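HD-GYP domain-containing protein (Bdellovibrio bacteriovorus, PDB 3TM8) is an unconventional HD-GYP protein with a two-iron centre, probably related in function to the cyclic-di-GMP phosphodiesterases of its class. Local coordinates at residues A[209-214]-A[226-231]; A[216-221]-A[292-297]. All coordinates share one frame; numbering follows the deposited sequence.

Contact 1: A[209-214]-A[226-231]. With PO4 (phosphate ion), chain C.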
loop_
_atom_site.group_PDB
_atom_site.type_symbol
_atom_site.label_atom_id
_atom_site.label_comp_id
_atom_site.label_asym_id
_atom_site.label_seq_id
_atom_site.Cartn_x
_atom_site.Cartn_y
_atom_site.Cartn_z
ATOM N N HIS A 209 9.359 -8.573 6.470
ATOM C CA HIS A 209 10.668 -9.049 6.935
ATOM C C HIS A 209 11.144 -10.342 6.280
ATOM O O HIS A 209 11.887 -11.120 6.879
ATOM C CB HIS A 209 10.729 -9.095 8.462
ATOM C CG HIS A 209 10.974 -7.753 9.073
ATOM N ND1 HIS A 209 11.744 -7.572 10.199
ATOM C CD2 HIS A 209 10.580 -6.516 8.686
ATOM C CE1 HIS A 209 11.792 -6.286 10.498
ATOM N NE2 HIS A 209 11.095 -5.623 9.594
ATOM N N SER A 210 10.735 -10.543 5.031
ATOM C CA SER A 210 11.251 -11.632 4.218
ATOM C C SER A 210 12.602 -11.244 3.614
ATOM O O SER A 210 12.829 -10.074 3.307
ATOM C CB SER A 210 10.261 -11.939 3.096
ATOM O OG SER A 210 10.846 -12.809 2.149
ATOM N N PRO A 211 13.499 -12.229 3.421
ATOM C CA PRO A 211 14.792 -11.921 2.803
ATOM C C PRO A 211 14.678 -11.809 1.290
ATOM O O PRO A 211 15.649 -11.465 0.622
ATOM C CB PRO A 211 15.655 -13.133 3.171
ATOM C CG PRO A 211 14.675 -14.247 3.321
ATOM C CD PRO A 211 13.420 -13.624 3.887
ATOM N N LEU A 212 13.500 -12.097 0.751
ATOM C CA LEU A 212 13.308 -12.058 -0.686
ATOM C C LEU A 212 13.391 -10.639 -1.232
ATOM O O LEU A 212 12.765 -9.727 -0.697
ATOM C CB LEU A 212 11.944 -12.657 -1.043
ATOM C CG LEU A 212 11.552 -12.707 -2.522
ATOM C CD1 LEU A 212 12.500 -13.590 -3.327
ATOM C CD2 LEU A 212 10.126 -13.208 -2.648
ATOM N N ASN A 213 14.141 -10.460 -2.314
ATOM C CA ASN A 213 14.098 -9.214 -3.073
ATOM C C ASN A 213 12.919 -9.263 -4.039
ATOM O O ASN A 213 12.942 -10.018 -5.007
ATOM C CB ASN A 213 15.403 -9.009 -3.848
ATOM C CG ASN A 213 15.382 -7.768 -4.729
ATOM O OD1 ASN A 213 14.486 -6.932 -4.633
ATOM N ND2 ASN A 213 16.392 -7.637 -5.587
ATOM N N LEU A 214 11.887 -8.472 -3.759
ATOM C CA LEU A 214 10.675 -8.502 -4.574
ATOM C C LEU A 214 10.860 -7.817 -5.913
ATOM O O LEU A 214 10.100 -8.042 -6.848
ATOM C CB LEU A 214 9.513 -7.832 -3.844
ATOM C CG LEU A 214 9.028 -8.556 -2.595
ATOM C CD1 LEU A 214 7.914 -7.764 -1.950
ATOM C CD2 LEU A 214 8.570 -9.965 -2.936
ATOM N N LEU A 226 11.921 -18.260 -5.921
ATOM C CA LEU A 226 10.547 -18.513 -6.334
ATOM C C LEU A 226 9.815 -19.362 -5.308
ATOM O O LEU A 226 8.642 -19.126 -5.006
ATOM C CB LEU A 226 10.502 -19.199 -7.695
ATOM C CG LEU A 226 9.099 -19.452 -8.249
ATOM C CD1 LEU A 226 8.356 -18.141 -8.460
ATOM C CD2 LEU A 226 9.186 -20.250 -9.545
ATOM N N ALA A 227 10.508 -20.359 -4.771
ATOM C CA ALA A 227 9.916 -21.230 -3.769
ATOM C C ALA A 227 9.534 -20.416 -2.538
ATOM O O ALA A 227 8.464 -20.608 -1.958
ATOM C CB ALA A 227 10.882 -22.349 -3.400
ATOM N N LEU A 228 10.413 -19.507 -2.136
ATOM C CA LEU A 228 10.132 -18.646 -0.995
ATOM C C LEU A 228 8.924 -17.762 -1.306
ATOM O O LEU A 228 7.999 -17.656 -0.510
ATOM C CB LEU A 228 11.357 -17.795 -0.654
ATOM C CG LEU A 228 11.253 -16.865 0.555
ATOM C CD1 LEU A 228 10.845 -17.631 1.809
ATOM C CD2 LEU A 228 12.577 -16.145 0.762
ATOM N N TRP A 229 8.930 -17.146 -2.481
ATOM C CA TRP A 229 7.816 -16.306 -2.905
ATOM C C TRP A 229 6.466 -17.044 -2.836
ATOM O O TRP A 229 5.474 -16.494 -2.347
ATOM C CB TRP A 229 8.084 -15.762 -4.317
ATOM C CG TRP A 229 7.019 -14.834 -4.804
ATOM C CD1 TRP A 229 6.992 -13.470 -4.676
ATOM C CD2 TRP A 229 5.820 -15.197 -5.492
ATOM N NE1 TRP A 229 5.855 -12.967 -5.248
ATOM C CE2 TRP A 229 5.111 -14.003 -5.750
ATOM C CE3 TRP A 229 5.272 -16.414 -5.908
ATOM C CZ2 TRP A 229 3.886 -13.994 -6.414
ATOM C CZ3 TRP A 229 4.057 -16.404 -6.568
ATOM C CH2 TRP A 229 3.375 -15.202 -6.812
ATOM N N LYS A 230 6.426 -18.295 -3.287
ATOM C CA LYS A 230 5.156 -19.020 -3.309
ATOM C C LYS A 230 4.537 -19.218 -1.925
ATOM O O LYS A 230 3.331 -19.425 -1.811
ATOM C CB LYS A 230 5.296 -20.368 -4.021
ATOM C CG LYS A 230 5.438 -20.238 -5.530
ATOM C CD LYS A 230 5.586 -21.596 -6.200
ATOM C CE LYS A 230 5.783 -21.445 -7.700
ATOM N NZ LYS A 230 6.096 -22.745 -8.350
ATOM N N LYS A 231 5.361 -19.177 -0.884
ATOM C CA LYS A 231 4.867 -19.369 0.481
ATOM C C LYS A 231 4.118 -18.166 1.067
ATOM O O LYS A 231 3.371 -18.315 2.037
ATOM C CB LYS A 231 6.022 -19.734 1.414
ATOM C CG LYS A 231 6.718 -21.045 1.065
ATOM C CD LYS A 231 7.894 -21.311 2.000
ATOM C CE LYS A 231 8.397 -22.749 1.903
ATOM N NZ LYS A 231 8.904 -23.106 0.547
HETATM P P PO4 C . 3.772 -9.938 -5.078
HETATM O O1 PO4 C . 5.228 -10.031 -5.456
HETATM O O2 PO4 C . 3.285 -8.510 -5.024
HETATM O O3 PO4 C . 2.891 -10.594 -6.167
HETATM O O4 PO4 C . 3.521 -10.714 -3.803
#
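Leu-212 reaches across to Trp-229 with its CD2 methyl, which lies at the edge of the indole, near the ring plane, 3.7 Å from both CB and CD1 of Trp-229. The two side chains meet at a slant, methyl against the pyrrole end of the ring rather than over a face. Leu-214 adds its CD2 at the same edge, 4.2 Å from Trp-229 CD1. One residue earlier on helix 223-240, Leu-228 has CG anti to its backbone N (chi1 -178°), which carries its CD2 toward the loop; that methyl sits 3.8 Å from Pro-211 CG and also touches Leu-212 CB. The branched leucines and the rigid proline suit a seam without a single hydrogen bond across it. The loop keeps its own shape: Ser-210 OG accepts from Leu-212 N at 3.1 Å, an ST turn that fixes the backbone just where Leu-212 turns to the helix.

With methyls at its CD1 side, the indole offers NE1 to a phosphate ion, probably from the crystallisation liquor. The bond from Trp-229 NE1 to O1 of the phosphate is 3.0 Å long and nearly straight (176°). Arg-289, His-207 and Asn-285, an iron ligand, also bind this anion. The apolar contact thus leaves the indole N-H directed at the anion, with the rings of His-207 and His-232 also packing on Trp-229, in a pocket that could plausibly receive a substrate phosphate.

Contact 2: A[216-221]-A[292-297]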
loop_
_atom_site.group_PDB
_atom_site.type_symbol
_atom_site.label_atom_id
_atom_site.label_comp_id
_atom_site.label_asym_id
_atom_site.label_seq_id
_atom_site.Cartn_x
_atom_site.Cartn_y
_atom_site.Cartn_z
ATOM N N GLN A 216 12.273 -8.031 -8.671
ATOM C CA GLN A 216 12.809 -8.832 -9.764
ATOM C C GLN A 216 11.643 -9.597 -10.392
ATOM O O GLN A 216 10.633 -9.839 -9.728
ATOM C CB GLN A 216 13.881 -9.793 -9.254
ATOM C CG GLN A 216 13.372 -10.813 -8.257
ATOM C CD GLN A 216 14.473 -11.722 -7.730
ATOM O OE1 GLN A 216 15.260 -12.278 -8.499
ATOM N NE2 GLN A 216 14.524 -11.889 -6.416
ATOM N N PRO A 217 11.764 -9.963 -11.676
ATOM C CA PRO A 217 10.672 -10.714 -12.309
ATOM C C PRO A 217 10.532 -12.122 -11.734
ATOM O O PRO A 217 11.544 -12.802 -11.543
ATOM C CB PRO A 217 11.089 -10.773 -13.785
ATOM C CG PRO A 217 12.070 -9.644 -13.952
ATOM C CD PRO A 217 12.805 -9.578 -12.644
ATOM N N LEU A 218 9.298 -12.549 -11.459
ATOM C CA LEU A 218 9.056 -13.894 -10.929
ATOM C C LEU A 218 9.662 -14.976 -11.815
ATOM O O LEU A 218 10.223 -15.951 -11.319
ATOM C CB LEU A 218 7.559 -14.172 -10.754
ATOM C CG LEU A 218 6.832 -13.300 -9.733
ATOM C CD1 LEU A 218 5.373 -13.722 -9.621
ATOM C CD2 LEU A 218 7.514 -13.352 -8.371
ATOM N N ASP A 219 9.555 -14.801 -13.128
ATOM C CA ASP A 219 9.976 -15.847 -14.055
ATOM C C ASP A 219 11.484 -15.931 -14.278
ATOM O O ASP A 219 11.958 -16.806 -15.001
ATOM C CB ASP A 219 9.219 -15.735 -15.382
ATOM C CG ASP A 219 7.759 -16.129 -15.243
ATOM O OD1 ASP A 219 7.464 -16.991 -14.388
ATOM O OD2 ASP A 219 6.911 -15.580 -15.977
ATOM N N SER A 220 12.239 -15.034 -13.658
ATOM C CA SER A 220 13.695 -15.142 -13.685
ATOM C C SER A 220 14.299 -15.262 -12.281
ATOM O O SER A 220 15.516 -15.277 -12.122
ATOM C CB SER A 220 14.329 -13.997 -14.484
ATOM O OG SER A 220 13.772 -12.746 -14.136
ATOM N N MET A 221 13.449 -15.370 -11.263
ATOM C CA MET A 221 13.929 -15.664 -9.919
ATOM C C MET A 221 14.627 -17.010 -9.875
ATOM O O MET A 221 14.255 -17.935 -10.594
ATOM C CB MET A 221 12.769 -15.712 -8.930
ATOM C CG MET A 221 12.333 -14.366 -8.421
ATOM S SD MET A 221 10.985 -14.529 -7.235
ATOM C CE MET A 221 10.688 -12.804 -6.862
ATOM N N THR A 292 5.716 -2.061 -11.032
ATOM C CA THR A 292 6.606 -1.640 -9.953
ATOM C C THR A 292 7.776 -2.591 -9.688
ATOM O O THR A 292 8.899 -2.137 -9.465
ATOM C CB THR A 292 5.804 -1.395 -8.668
ATOM O OG1 THR A 292 4.942 -0.267 -8.880
ATOM C CG2 THR A 292 6.725 -1.104 -7.480
ATOM N N PHE A 293 7.533 -3.900 -9.724
ATOM C CA PHE A 293 8.581 -4.869 -9.395
ATOM C C PHE A 293 9.296 -5.439 -10.622
ATOM O O PHE A 293 10.371 -6.006 -10.478
ATOM C CB PHE A 293 8.033 -6.042 -8.569
ATOM C CG PHE A 293 7.494 -5.664 -7.217
ATOM C CD1 PHE A 293 8.170 -4.775 -6.389
ATOM C CD2 PHE A 293 6.324 -6.250 -6.756
ATOM C CE1 PHE A 293 7.662 -4.451 -5.129
ATOM C CE2 PHE A 293 5.813 -5.937 -5.502
ATOM C CZ PHE A 293 6.483 -5.038 -4.689
ATOM N N GLU A 294 8.708 -5.314 -11.810
ATOM C CA GLU A 294 9.291 -5.954 -12.992
ATOM C C GLU A 294 9.638 -4.967 -14.110
ATOM O O GLU A 294 10.117 -5.367 -15.169
ATOM C CB GLU A 294 8.387 -7.099 -13.494
ATOM C CG GLU A 294 8.066 -8.110 -12.383
ATOM C CD GLU A 294 7.539 -9.456 -12.866
ATOM O OE1 GLU A 294 7.516 -9.703 -14.091
ATOM O OE2 GLU A 294 7.173 -10.286 -12.000
ATOM N N GLY A 295 9.419 -3.680 -13.862
ATOM C CA GLY A 295 9.817 -2.642 -14.800
ATOM C C GLY A 295 9.052 -2.612 -16.115
ATOM O O GLY A 295 9.527 -2.057 -17.105
ATOM N N VAL A 296 7.856 -3.187 -16.133
ATOM C CA VAL A 296 7.050 -3.187 -17.347
ATOM C C VAL A 296 6.358 -1.834 -17.518
ATOM O O VAL A 296 5.712 -1.352 -16.592
ATOM C CB VAL A 296 5.989 -4.301 -17.300
ATOM C CG1 VAL A 296 5.084 -4.242 -18.528
ATOM C CG2 VAL A 296 6.657 -5.668 -17.167
ATOM N N PRO A 297 6.491 -1.210 -18.702
ATOM C CA PRO A 297 5.773 0.053 -18.904
ATOM C C PRO A 297 4.269 -0.157 -18.720
ATOM O O PRO A 297 3.724 -1.188 -19.131
ATOM C CB PRO A 297 6.097 0.417 -20.357
ATOM C CG PRO A 297 7.381 -0.309 -20.651
ATOM C CD PRO A 297 7.285 -1.593 -19.881
HETATM O O HOH W 1 8.075 -12.645 -14.498
#
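Pro-217 and Glu-294 bring their CA atoms to 5.0 Å where the loop leading into helix 223-240 passes the C-terminal end of helix 276-293, and the loop then makes a short 3-10 turn at 218-220. This is a junction within the HD domain, between a connecting loop and the segment leaving a helix that carries the iron ligand Asn-285.

Glu-294 does most of the touching. Its CG stands anti to the carbonyl carbon (chi1 -54°), and the chain runs on extended, laying the carboxylate alongside the backbone of Pro-217, with CD 3.4 Å from Pro-217 CA. Proline suits this place because its rigid ring offers a C-H surface to the acid; its CB lies 3.7 Å from Glu-294 OE1. The next residue supplies the N-H: the side chain of Leu-218 crosses that of Glu-294 at about a right angle, while its backbone N-H goes to OE2, 3.2 Å away. That bond is close to straight at the hydrogen (167°), yet it meets OE2 from well above the carboxylate plane, 63° out of it. OE2 also forms a salt bridge with Arg-289, whose NH1 bonds Gln-216 O as well, so one guanidinium grips both partners of the contact. These bonds would be expected to favour the charged carboxylate.

Phe-293 turns its ring inward from the same helix end, against His-170, a ligand of the iron centre. A water joins the two segments as well, accepting from Asp-219 N and donating to Glu-294 OE1, each at 3.0 Å.

Following the chain from the N terminus, helix 190-202 leads into the long loop that holds 209-214 and then 216-221, before helix 223-240 begins. Contact 1 closes a short loop, with 11 residues between its segments, by folding 209-214 back on that helix. Contact 2 closes a much longer one, from 216-221 to the end of helix 276-293, with 70 residues between. The segments alternate along the chain, so the two closures cross rather than nest. They also touch: Trp-229 CZ2 packs against Leu-218 CD1, and Leu-214 O against Phe-293 CB. Together they tie the loop to two helices near the irons of the HD domain.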